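Local structure of uncharacterized protein (2QVP) at residues L53-S58 against H155-A160; N67-A72 against D163-C168; T181-Q186 against A238-C243. The protein is a putative zinc-dependent metallopeptidase of the M14 family, probably acting as a metallocarboxypeptidase, though its substrate is not established. All coordinates share one frame; numbering follows the deposited sequence.

Contact 1. Residues L53-S58 against H155-A160; sequences LYLLQS and HLLQVA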
ATOM      1  N   LEU A  53     -10.490  -4.422  -9.459  1.00 17.74           N
ATOM      2  CA  LEU A  53      -9.901  -3.747  -8.308  1.00 18.55           C
ATOM      3  C   LEU A  53     -10.548  -4.361  -7.069  1.00 18.76           C
ATOM      4  O   LEU A  53     -11.705  -4.057  -6.743  1.00 16.64           O
ATOM      5  CB  LEU A  53     -10.129  -2.228  -8.288  1.00 19.87           C
ATOM      6  CG  LEU A  53      -9.274  -1.304  -9.133  1.00 25.28           C
ATOM      7  CD1 LEU A  53      -9.577  -1.520 -10.622  1.00 26.69           C
ATOM      8  CD2 LEU A  53      -9.514   0.194  -8.680  1.00 19.88           C
ATOM      9  N   TYR A  54      -9.782  -5.201  -6.369  1.00 19.24           N
ATOM     10  CA  TYR A  54     -10.255  -5.899  -5.179  1.00 15.89           C
ATOM     11  C   TYR A  54     -10.040  -5.221  -3.841  1.00 14.18           C
ATOM     12  O   TYR A  54      -9.055  -4.522  -3.621  1.00 17.48           O
ATOM     13  CB  TYR A  54      -9.527  -7.261  -5.026  1.00 17.33           C
ATOM     14  CG  TYR A  54      -9.891  -8.316  -6.028  1.00 13.27           C
ATOM     15  CD1 TYR A  54     -11.169  -8.892  -6.030  1.00 20.11           C
ATOM     16  CD2 TYR A  54      -8.946  -8.797  -6.952  1.00 15.26           C
ATOM     17  CE1 TYR A  54     -11.509  -9.887  -6.944  1.00 19.95           C
ATOM     18  CE2 TYR A  54      -9.272  -9.803  -7.855  1.00 14.89           C
ATOM     19  CZ  TYR A  54     -10.563 -10.323  -7.859  1.00 14.98           C
ATOM     20  OH  TYR A  54     -10.908 -11.302  -8.752  1.00 18.29           O
ATOM     21  N   LEU A  55     -10.970  -5.484  -2.938  1.00 13.04           N
ATOM     22  CA  LEU A  55     -10.809  -5.200  -1.529  1.00 13.56           C
ATOM     23  C   LEU A  55     -10.920  -6.574  -0.874  1.00 12.58           C
ATOM     24  O   LEU A  55     -11.965  -7.206  -0.950  1.00 10.84           O
ATOM     25  CB  LEU A  55     -11.888  -4.278  -0.982  1.00 11.03           C
ATOM     26  CG  LEU A  55     -11.694  -4.006   0.525  1.00 15.51           C
ATOM     27  CD1 LEU A  55     -10.418  -3.135   0.755  1.00  5.34           C
ATOM     28  CD2 LEU A  55     -12.948  -3.390   1.074  1.00 11.26           C
ATOM     29  N   LEU A  56      -9.849  -7.046  -0.247  1.00 13.15           N
ATOM     30  CA  LEU A  56      -9.860  -8.336   0.413  1.00 11.25           C
ATOM     31  C   LEU A  56      -9.988  -8.034   1.891  1.00 13.66           C
ATOM     32  O   LEU A  56      -9.268  -7.170   2.390  1.00 14.61           O
ATOM     33  CB  LEU A  56      -8.568  -9.109   0.139  1.00 12.86           C
ATOM     34  CG  LEU A  56      -8.182  -9.469  -1.295  1.00 11.30           C
ATOM     35  CD1 LEU A  56      -6.967 -10.361  -1.295  1.00 14.43           C
ATOM     36  CD2 LEU A  56      -9.312 -10.134  -2.049  1.00 14.50           C
ATOM     37  N   GLN A  57     -10.879  -8.723   2.597  1.00 11.04           N
ATOM     38  CA  GLN A  57     -11.060  -8.496   4.030  1.00 13.25           C
ATOM     39  C   GLN A  57     -10.963  -9.813   4.773  1.00 13.47           C
ATOM     40  O   GLN A  57     -11.489 -10.832   4.310  1.00 15.80           O
ATOM     41  CB  GLN A  57     -12.411  -7.820   4.301  1.00 13.74           C
ATOM     42  CG  GLN A  57     -12.472  -6.429   3.701  1.00 17.66           C
ATOM     43  CD  GLN A  57     -13.655  -5.620   4.144  1.00 18.69           C
ATOM     44  OE1 GLN A  57     -14.809  -5.965   3.840  1.00 22.53           O
ATOM     45  NE2 GLN A  57     -13.381  -4.486   4.826  1.00 20.10           N
ATOM     46  N   SER A  58     -10.293  -9.800   5.917  1.00 10.70           N
ATOM     47  CA  SER A  58     -10.175 -10.994   6.717  1.00 13.28           C
ATOM     48  C   SER A  58     -11.572 -11.433   7.209  1.00 13.48           C
ATOM     49  O   SER A  58     -12.486 -10.597   7.329  1.00 11.59           O
ATOM     50  CB  SER A  58      -9.210 -10.787   7.890  1.00 14.21           C
ATOM     51  OG  SER A  58      -9.577  -9.688   8.722  1.00 12.47           O
ATOM     52  N   HIS A 155     -16.623   5.216   2.615  1.00 15.06           N
ATOM     53  CA  HIS A 155     -16.991   4.819   3.968  1.00 14.78           C
ATOM     54  C   HIS A 155     -16.369   3.488   4.378  1.00 13.79           C
ATOM     55  O   HIS A 155     -15.772   3.399   5.453  1.00 14.09           O
ATOM     56  CB  HIS A 155     -18.512   4.747   4.104  1.00 16.04           C
ATOM     57  CG  HIS A 155     -18.956   4.388   5.477  1.00 16.13           C
ATOM     58  ND1 HIS A 155     -19.513   3.164   5.783  1.00 24.47           N
ATOM     59  CD2 HIS A 155     -18.862   5.065   6.640  1.00 21.91           C
ATOM     60  CE1 HIS A 155     -19.766   3.116   7.079  1.00 25.93           C
ATOM     61  NE2 HIS A 155     -19.392   4.261   7.618  1.00 18.75           N
ATOM     62  N   LEU A 156     -16.505   2.486   3.509  1.00 13.54           N
ATOM     63  CA  LEU A 156     -15.915   1.162   3.726  1.00 13.03           C
ATOM     64  C   LEU A 156     -14.398   1.222   3.971  1.00 11.72           C
ATOM     65  O   LEU A 156     -13.910   0.572   4.877  1.00 12.86           O
ATOM     66  CB  LEU A 156     -16.182   0.251   2.514  1.00 11.49           C
ATOM     67  CG  LEU A 156     -15.701  -1.209   2.519  1.00 16.98           C
ATOM     68  CD1 LEU A 156     -16.451  -1.975   3.555  1.00 14.59           C
ATOM     69  CD2 LEU A 156     -15.882  -1.843   1.148  1.00 14.98           C
ATOM     70  N   LEU A 157     -13.691   2.021   3.160  1.00 11.30           N
ATOM     71  CA  LEU A 157     -12.237   2.149   3.237  0.50  9.34           C
ATOM     72  C   LEU A 157     -11.785   2.968   4.441  1.00 10.62           C
ATOM     73  O   LEU A 157     -10.677   2.769   4.946  1.00 10.65           O
ATOM     74  CB  LEU A 157     -11.711   2.747   1.938  0.50  9.49           C
ATOM     75  CG  LEU A 157     -12.008   1.920   0.683  0.50  2.00           C
ATOM     76  CD1 LEU A 157     -11.761   2.764  -0.545  0.50 10.91           C
ATOM     77  CD2 LEU A 157     -11.184   0.611   0.645  0.50  2.00           C
ATOM     78  N   GLN A 158     -12.625   3.903   4.871  1.00 10.49           N
ATOM     79  CA  GLN A 158     -12.357   4.709   6.055  1.00 10.59           C
ATOM     80  C   GLN A 158     -12.501   3.844   7.317  1.00 11.88           C
ATOM     81  O   GLN A 158     -11.629   3.870   8.188  1.00 10.82           O
ATOM     82  CB  GLN A 158     -13.269   5.935   6.099  1.00 11.71           C
ATOM     83  CG  GLN A 158     -12.987   6.984   4.996  1.00 13.87           C
ATOM     84  CD  GLN A 158     -14.082   8.055   4.876  1.00 13.43           C
ATOM     85  OE1 GLN A 158     -15.238   7.827   5.223  1.00 12.70           O
ATOM     86  NE2 GLN A 158     -13.710   9.222   4.392  1.00  8.13           N
ATOM     87  N   VAL A 159     -13.575   3.055   7.381  1.00 12.17           N
ATOM     88  CA  VAL A 159     -13.779   2.102   8.473  1.00 14.28           C
ATOM     89  C   VAL A 159     -12.640   1.079   8.496  1.00 12.39           C
ATOM     90  O   VAL A 159     -12.088   0.796   9.555  1.00 11.44           O
ATOM     91  CB  VAL A 159     -15.143   1.341   8.371  1.00 14.42           C
ATOM     92  CG1 VAL A 159     -15.246   0.233   9.416  1.00 15.09           C
ATOM     93  CG2 VAL A 159     -16.317   2.306   8.494  1.00 14.97           C
ATOM     94  N   ALA A 160     -12.285   0.583   7.317  1.00 11.18           N
ATOM     95  CA  ALA A 160     -11.209  -0.410   7.128  1.00 13.17           C
ATOM     96  C   ALA A 160      -9.837   0.066   7.606  1.00 12.67           C
ATOM     97  O   ALA A 160      -9.037  -0.752   7.966  1.00 12.52           O
ATOM     98  CB  ALA A 160     -11.128  -0.835   5.673  1.00  6.30           C
TER

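Contact 2. Residues N67-A72 against D163-C168; sequences NLLISA and DGILTC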
ATOM      1  N   ASN A  67      -8.864  -1.993  13.002  1.00 11.92           N
ATOM      2  CA  ASN A  67      -9.134  -2.023  11.594  1.00 11.51           C
ATOM      3  C   ASN A  67      -7.926  -1.455  10.905  1.00 13.44           C
ATOM      4  O   ASN A  67      -7.701  -0.236  10.937  1.00 11.84           O
ATOM      5  CB  ASN A  67     -10.360  -1.195  11.234  1.00 12.31           C
ATOM      6  CG  ASN A  67     -11.650  -1.752  11.828  1.00 13.47           C
ATOM      7  OD1 ASN A  67     -11.654  -2.797  12.484  1.00 12.79           O
ATOM      8  ND2 ASN A  67     -12.750  -1.021  11.630  1.00 14.40           N
ATOM      9  N   LEU A  68      -7.151  -2.350  10.297  1.00 11.47           N
ATOM     10  CA  LEU A  68      -5.972  -1.985   9.547  1.00 12.62           C
ATOM     11  C   LEU A  68      -6.202  -2.213   8.039  1.00 11.47           C
ATOM     12  O   LEU A  68      -6.803  -3.188   7.665  1.00  9.51           O
ATOM     13  CB  LEU A  68      -4.775  -2.796  10.030  1.00 11.26           C
ATOM     14  CG  LEU A  68      -3.801  -2.222  11.055  1.00 16.68           C
ATOM     15  CD1 LEU A  68      -4.432  -1.266  12.062  1.00 11.01           C
ATOM     16  CD2 LEU A  68      -3.027  -3.393  11.685  1.00  9.28           C
ATOM     17  N   LEU A  69      -5.747  -1.269   7.210  1.00 10.46           N
ATOM     18  CA  LEU A  69      -5.825  -1.393   5.748  1.00 10.84           C
ATOM     19  C   LEU A  69      -4.418  -1.328   5.167  1.00 12.21           C
ATOM     20  O   LEU A  69      -3.611  -0.458   5.559  1.00 10.82           O
ATOM     21  CB  LEU A  69      -6.699  -0.306   5.135  1.00  9.38           C
ATOM     22  CG  LEU A  69      -6.864  -0.281   3.595  1.00  9.10           C
ATOM     23  CD1 LEU A  69      -7.456  -1.568   3.066  1.00  3.22           C
ATOM     24  CD2 LEU A  69      -7.701   0.908   3.165  1.00 12.38           C
ATOM     25  N   ILE A  70      -4.130  -2.240   4.237  1.00 10.87           N
ATOM     26  CA  ILE A  70      -2.905  -2.243   3.516  1.00  9.72           C
ATOM     27  C   ILE A  70      -3.229  -2.055   2.045  1.00 11.34           C
ATOM     28  O   ILE A  70      -4.021  -2.823   1.511  1.00 10.42           O
ATOM     29  CB  ILE A  70      -2.110  -3.547   3.686  1.00 13.09           C
ATOM     30  CG1 ILE A  70      -1.830  -3.847   5.183  1.00 13.35           C
ATOM     31  CG2 ILE A  70      -0.835  -3.436   2.868  1.00  7.61           C
ATOM     32  CD1 ILE A  70      -0.981  -5.071   5.433  1.00  9.29           C
ATOM     33  N   SER A  71      -2.626  -1.059   1.381  1.00 10.80           N
ATOM     34  CA  SER A  71      -2.866  -0.874  -0.064  1.00 12.81           C
ATOM     35  C   SER A  71      -1.565  -0.935  -0.882  1.00 13.14           C
ATOM     36  O   SER A  71      -0.475  -0.645  -0.377  1.00 12.60           O
ATOM     37  CB  SER A  71      -3.646   0.410  -0.364  1.00 12.69           C
ATOM     38  OG  SER A  71      -3.002   1.546   0.183  1.00 15.92           O
ATOM     39  N   ALA A  72      -1.684  -1.346  -2.136  1.00 11.58           N
ATOM     40  CA  ALA A  72      -0.524  -1.430  -3.012  1.00 13.94           C
ATOM     41  C   ALA A  72      -0.920  -1.215  -4.461  1.00 13.25           C
ATOM     42  O   ALA A  72      -2.099  -1.254  -4.803  1.00 15.24           O
ATOM     43  CB  ALA A  72       0.192  -2.783  -2.845  1.00 13.36           C
ATOM     44  N   ASP A 163      -7.829   2.366  12.303  1.00 10.96           N
ATOM     45  CA  ASP A 163      -6.680   2.210  13.196  1.00 13.26           C
ATOM     46  C   ASP A 163      -5.325   2.236  12.514  1.00 11.71           C
ATOM     47  O   ASP A 163      -4.315   2.082  13.192  1.00 12.31           O
ATOM     48  CB  ASP A 163      -6.865   0.926  14.009  1.00 12.04           C
ATOM     49  CG  ASP A 163      -8.116   0.990  14.830  1.00 16.22           C
ATOM     50  OD1 ASP A 163      -8.107   1.742  15.806  1.00 19.99           O
ATOM     51  OD2 ASP A 163      -9.123   0.346  14.455  1.00 22.27           O
ATOM     52  N   GLY A 164      -5.302   2.476  11.205  1.00 13.19           N
ATOM     53  CA  GLY A 164      -4.063   2.543  10.442  1.00 12.70           C
ATOM     54  C   GLY A 164      -4.178   2.269   8.950  1.00 10.94           C
ATOM     55  O   GLY A 164      -4.934   1.428   8.547  1.00  9.33           O
ATOM     56  N   ILE A 165      -3.387   2.996   8.157  1.00 11.39           N
ATOM     57  CA  ILE A 165      -3.220   2.798   6.738  1.00 10.99           C
ATOM     58  C   ILE A 165      -1.716   2.627   6.430  1.00 14.63           C
ATOM     59  O   ILE A 165      -0.866   3.362   6.945  1.00 11.24           O
ATOM     60  CB  ILE A 165      -3.843   3.931   5.851  1.00 12.54           C
ATOM     61  CG1 ILE A 165      -3.484   3.729   4.372  1.00 13.24           C
ATOM     62  CG2 ILE A 165      -3.482   5.396   6.305  1.00  9.02           C
ATOM     63  CD1 ILE A 165      -3.965   2.397   3.822  1.00  9.94           C
ATOM     64  N   LEU A 166      -1.393   1.597   5.653  1.00 13.01           N
ATOM     65  CA  LEU A 166      -0.064   1.413   5.123  1.00 13.10           C
ATOM     66  C   LEU A 166      -0.229   1.277   3.611  1.00 14.80           C
ATOM     67  O   LEU A 166      -0.977   0.387   3.192  1.00 15.76           O
ATOM     68  CB  LEU A 166       0.591   0.168   5.670  1.00 13.62           C
ATOM     69  CG  LEU A 166       1.900  -0.334   4.993  1.00 13.48           C
ATOM     70  CD1 LEU A 166       3.039   0.656   5.154  1.00  8.09           C
ATOM     71  CD2 LEU A 166       2.326  -1.671   5.529  1.00 11.01           C
ATOM     72  N   THR A 167       0.369   2.189   2.825  1.00 13.21           N
ATOM     73  CA  THR A 167       0.368   2.054   1.370  0.50 13.76           C
ATOM     74  C   THR A 167       1.808   1.752   0.960  1.00 13.76           C
ATOM     75  O   THR A 167       2.739   2.399   1.402  1.00 15.21           O
ATOM     76  CB  THR A 167      -0.173   3.271   0.636  0.50 13.28           C
ATOM     77  OG1 THR A 167      -1.384   3.691   1.260  0.50 27.81           O
ATOM     78  CG2 THR A 167      -0.465   2.909  -0.787  0.50  2.48           C
ATOM     79  N   CYS A 168       1.979   0.757   0.091  1.00 14.75           N
ATOM     80  CA  CYS A 168       3.290   0.292  -0.276  1.00 13.79           C
ATOM     81  C   CYS A 168       3.738   0.754  -1.645  1.00 14.95           C
ATOM     82  O   CYS A 168       3.379   0.162  -2.672  1.00 15.90           O
ATOM     83  CB  CYS A 168       3.307  -1.233  -0.114  1.00 16.07           C
ATOM     84  SG  CYS A 168       3.073  -1.641   1.688  1.00 22.72           S
TER

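Contact 3. Residues T181-Q186 against A238-C243; sequences TFEPSQ and ARVGCC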
ATOM      1  N   THR A 181       5.360   9.205   6.909  1.00 13.79           N
ATOM      2  CA  THR A 181       4.499   8.756   8.005  1.00 13.18           C
ATOM      3  C   THR A 181       3.606   9.874   8.536  1.00 13.46           C
ATOM      4  O   THR A 181       3.878  11.070   8.368  1.00 11.99           O
ATOM      5  CB  THR A 181       5.313   8.149   9.175  1.00 15.25           C
ATOM      6  OG1 THR A 181       6.163   9.155   9.724  1.00  8.60           O
ATOM      7  CG2 THR A 181       6.147   6.945   8.714  1.00  7.67           C
ATOM      8  N   PHE A 182       2.540   9.439   9.187  1.00 12.68           N
ATOM      9  CA  PHE A 182       1.551  10.280   9.785  1.00 13.16           C
ATOM     10  C   PHE A 182       1.302   9.787  11.201  1.00 12.23           C
ATOM     11  O   PHE A 182       0.931   8.623  11.385  1.00 12.60           O
ATOM     12  CB  PHE A 182       0.242  10.230   8.986  1.00 13.59           C
ATOM     13  CG  PHE A 182       0.364  10.694   7.546  1.00 13.30           C
ATOM     14  CD1 PHE A 182       0.724   9.802   6.532  1.00 16.64           C
ATOM     15  CD2 PHE A 182       0.075  11.995   7.210  1.00 17.11           C
ATOM     16  CE1 PHE A 182       0.839  10.233   5.216  1.00 17.19           C
ATOM     17  CE2 PHE A 182       0.175  12.431   5.909  1.00 18.95           C
ATOM     18  CZ  PHE A 182       0.547  11.562   4.908  1.00 18.53           C
ATOM     19  N   GLU A 183       1.535  10.645  12.198  1.00 12.73           N
ATOM     20  CA  GLU A 183       1.223  10.303  13.588  1.00 13.44           C
ATOM     21  C   GLU A 183       0.698  11.552  14.233  1.00 14.99           C
ATOM     22  O   GLU A 183       1.094  12.653  13.824  1.00 14.83           O
ATOM     23  CB  GLU A 183       2.432   9.812  14.379  1.00 15.60           C
ATOM     24  CG  GLU A 183       3.132   8.567  13.860  1.00 18.53           C
ATOM     25  CD  GLU A 183       4.239   8.105  14.822  1.00 15.49           C
ATOM     26  OE1 GLU A 183       3.919   7.884  15.995  1.00 13.85           O
ATOM     27  OE2 GLU A 183       5.412   7.921  14.409  1.00 13.54           O
ATOM     28  N   PRO A 184      -0.182  11.414  15.251  1.00 15.74           N
ATOM     29  CA  PRO A 184      -0.716  12.605  15.944  1.00 16.58           C
ATOM     30  C   PRO A 184       0.265  13.202  16.985  1.00 18.27           C
ATOM     31  O   PRO A 184      -0.031  13.227  18.178  1.00 19.28           O
ATOM     32  CB  PRO A 184      -1.996  12.054  16.586  1.00 16.62           C
ATOM     33  CG  PRO A 184      -1.613  10.630  16.915  1.00 17.84           C
ATOM     34  CD  PRO A 184      -0.754  10.166  15.790  1.00 14.34           C
ATOM     35  N   SER A 185       1.421  13.683  16.527  1.00 18.17           N
ATOM     36  CA  SER A 185       2.469  14.232  17.401  1.00 17.16           C
ATOM     37  C   SER A 185       3.325  15.256  16.648  1.00 16.85           C
ATOM     38  O   SER A 185       3.160  15.412  15.435  1.00 17.16           O
ATOM     39  CB  SER A 185       3.337  13.104  17.951  1.00 15.56           C
ATOM     40  OG  SER A 185       3.916  12.367  16.894  1.00 21.48           O
ATOM     41  N   GLN A 186       4.210  15.954  17.370  1.00 16.22           N
ATOM     42  CA  GLN A 186       5.083  16.982  16.770  1.00 17.48           C
ATOM     43  C   GLN A 186       6.226  16.357  15.984  1.00 17.20           C
ATOM     44  O   GLN A 186       6.669  16.950  15.003  1.00 17.25           O
ATOM     45  CB  GLN A 186       5.659  17.961  17.814  1.00 16.06           C
ATOM     46  N   ALA A 238      -7.954   7.866  10.081  1.00 11.98           N
ATOM     47  CA  ALA A 238      -6.954   6.795  10.318  1.00 12.87           C
ATOM     48  C   ALA A 238      -5.984   7.283  11.392  1.00 16.19           C
ATOM     49  O   ALA A 238      -5.446   8.399  11.290  1.00 17.78           O
ATOM     50  CB  ALA A 238      -6.195   6.380   9.047  1.00  8.56           C
ATOM     51  N   ARG A 239      -5.834   6.496  12.453  1.00 16.46           N
ATOM     52  CA  ARG A 239      -5.003   6.876  13.605  1.00 17.53           C
ATOM     53  C   ARG A 239      -3.550   7.235  13.207  1.00 16.92           C
ATOM     54  O   ARG A 239      -3.025   8.284  13.583  1.00 14.68           O
ATOM     55  CB  ARG A 239      -5.074   5.741  14.644  1.00 20.18           C
ATOM     56  CG  ARG A 239      -4.154   5.803  15.853  1.00 24.54           C
ATOM     57  CD  ARG A 239      -4.432   6.974  16.718  1.00 40.00           C
ATOM     58  NE  ARG A 239      -3.484   7.030  17.830  1.00 49.94           N
ATOM     59  CZ  ARG A 239      -3.498   7.951  18.800  1.00 54.42           C
ATOM     60  NH1 ARG A 239      -4.424   8.929  18.822  1.00 54.80           N
ATOM     61  NH2 ARG A 239      -2.572   7.897  19.764  1.00 54.78           N
ATOM     62  N   VAL A 240      -2.936   6.376  12.404  1.00 14.50           N
ATOM     63  CA  VAL A 240      -1.577   6.580  11.944  1.00 12.45           C
ATOM     64  C   VAL A 240      -1.544   6.188  10.487  1.00 13.64           C
ATOM     65  O   VAL A 240      -2.479   5.531   9.997  1.00 11.98           O
ATOM     66  CB  VAL A 240      -0.561   5.723  12.741  1.00 11.72           C
ATOM     67  CG1 VAL A 240      -0.419   6.242  14.168  1.00 10.01           C
ATOM     68  CG2 VAL A 240      -0.980   4.259  12.704  1.00 11.70           C
ATOM     69  N   GLY A 241      -0.493   6.604   9.783  1.00 11.50           N
ATOM     70  CA  GLY A 241      -0.373   6.233   8.373  1.00 10.57           C
ATOM     71  C   GLY A 241       1.054   6.045   7.969  1.00 12.22           C
ATOM     72  O   GLY A 241       1.949   6.562   8.608  1.00  8.64           O
ATOM     73  N   CYS A 242       1.264   5.306   6.885  1.00 13.65           N
ATOM     74  CA  CYS A 242       2.584   5.166   6.344  1.00 13.76           C
ATOM     75  C   CYS A 242       2.506   4.929   4.846  1.00 14.43           C
ATOM     76  O   CYS A 242       1.597   4.265   4.372  1.00 14.22           O
ATOM     77  CB  CYS A 242       3.327   4.015   6.995  1.00 15.89           C
ATOM     78  SG  CYS A 242       5.020   3.763   6.385  1.00 16.07           S
ATOM     79  N   CYS A 243       3.410   5.563   4.120  1.00 14.65           N
ATOM     80  CA  CYS A 243       3.621   5.269   2.717  1.00 13.84           C
ATOM     81  C   CYS A 243       5.098   4.896   2.664  1.00 12.05           C
ATOM     82  O   CYS A 243       5.936   5.774   2.788  1.00 15.05           O
ATOM     83  CB  CYS A 243       3.276   6.439   1.829  1.00 12.96           C
ATOM     84  SG  CYS A 243       3.627   6.137   0.118  1.00 17.73           S
TER

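Contact 1. Residues L53-S58 against H155-A160
Strand 53-57 and the helical segment 155-160 run at 40° to each other, their axes 11.5 Å apart at closest approach, so that side chains alone span the gap and no hydrogen bond joins the two. Leu-55 is the main link from the strand. Its CG stands anti to the backbone N (chi1 179°), which carries the two methyls out toward the helix, and each finds a different leucine. Leu-55 CD2 meets CD2 of Leu-156 tip to tip at 3.3 Å, tighter than usual for two methyl carbons; Leu-156 too has its CG anti to the backbone N (chi1 -178°), so the two chains extend straight at one another. The other Leu-55 branch, CD1, lies 3.8 Å from CD2 of Leu-157, and here the chains slide past each other in opposite directions. Gln-57 also points at the helix. Its chain is extended beyond CG, and Gln-57 NE2 comes within 4.2 Å of Leu-156 CD1 and 4.4 Å of Ala-160 CB. These are packing contacts, for the NE2 hydrogen bond goes to Ser-103 OG on strand 101-105. That strand also offers Leu-105 to both Leu-55 and Leu-157, while Leu-150 of helix 145-152 adjoins Leu-157. Helices packed on the faces of a central mixed sheet are the hallmark of the alpha/beta fold of M14 metallopeptidases, and this one sits there through Leu-156, Leu-157 and Ala-160.

Contact 2. Residues N67-A72 against D163-C168
Ser-71 and Thr-167 stand side by side on one face of a parallel strand pair, and OG1 of Thr-167 donates to Ser-71 OG over 2.9 Å. Ser-71 holds OG between its backbone N and carbonyl carbon (chi1 55°), the crowded position. On the same face Leu-69 and Ile-165 point the same way, and the Ile-165 CD1 methyl leans across to 4.0 Å from Leu-69 CG. The other face carries Ile-70 and Leu-166, whose CG2 and CD2 touch loosely at 4.5 Å. Along the strands Leu-69 and Ser-71 each donate the N-H and accept through O; Ser-71 N to Leu-166 O is 2.8 Å. At the Asn-67 end the Asp-163 carboxylate takes over: its OD2 receives Asn-67 N at 2.8 Å, nearly straight at 173°, on the anti lone pair, while Asp-163 N returns a bond to Asn-67 O. This is the parallel centre of the mixed sheet, and the Thr-167 side chain is about 8 Å from that of Glu-245, the predicted active-site proton donor/acceptor. Strand 101-105 borders 67-72 and strand 241-247 borders 165-171; helix 229-235 packs on Leu-69 and Ile-165, and helix 252-270 sets Phe-266 against Leu-68 and Leu-166.

Contact 3. Residues T181-Q186 against A238-C243
Pro-184 sets its CG over one face of the Arg-239 guanidinium, 3.7 Å above the plane and over the centre of the group, nearly equidistant from CZ and NH1. The two side chains cross at about a right angle. Arg-239 reaches this place with its CG anti to the backbone N and a bend at chi2 (63°). The second flat group, the Phe-182 ring, has Gly-241 at its edge, with CD1 4.0 Å from Gly-241 C and the glycine carbon near the ring plane. Since Gly-241 has no side chain, the ring edge can lie close against its backbone; a CB there would come within 3.2 Å of Phe-182 CD1.

The backbones beside the phenylalanine pair antiparallel. Phe-182 and Gly-241 form a hydrogen-bonded pair: Gly-241 N reaches Phe-182 O at 2.9 Å, in the carbonyl plane on a lone pair, whereas Phe-182 N approaches Gly-241 O at 3.0 Å from 41° above the plane. Next to it Thr-181 and Cys-242 are a non-hydrogen-bonded pair, where CG2 lies 4.1 Å from SG. Past Phe-182 and Gly-241, on the side away from Thr-181, no further bridge follows: Glu-183 and Val-240 are already loop. Pro-184, the centre of an inverse gamma turn, swings the chain round, with CD resting 4.3 Å from Val-240 CG1. Both Thr-181 OG1 and Glu-183 OE2 are hydrogen-bonded to Ser-192 OG.

This is the antiparallel join toward one margin of a sheet whose middle is parallel, and Cys-242 lies on the strand carrying Glu-245, the predicted active-site residue, their side chains about 8 Å apart. Strand 178-182 lies between strands 241-247 and 220-222; helix 229-235 and, edge-to-face, the ring of Phe-225 pack on Phe-182, while Phe-191 of helix 190-200 touches Val-240.

Following the chain, strand 53-57 comes first and strand 67-72 soon after; both wait some ninety residues for their partners, 155-160 and 163-168. Contacts 1 and 2 therefore cross, their segments alternating, and they touch where Val-159 O meets Asn-67 ND2, binding helix to strand. Contact 3 follows in series, closing a shorter loop from 181-186 to 238-243. It joins contact 2 inside the same sheet, since Ile-165 O and Thr-167 N probably bond to Cys-242 N and O. Contacts 1 and 3 do not touch. The three contacts together tie five strands of one mixed sheet and a helix on its face, with Glu-245, the predicted active-site residue, near contacts 2 and 3.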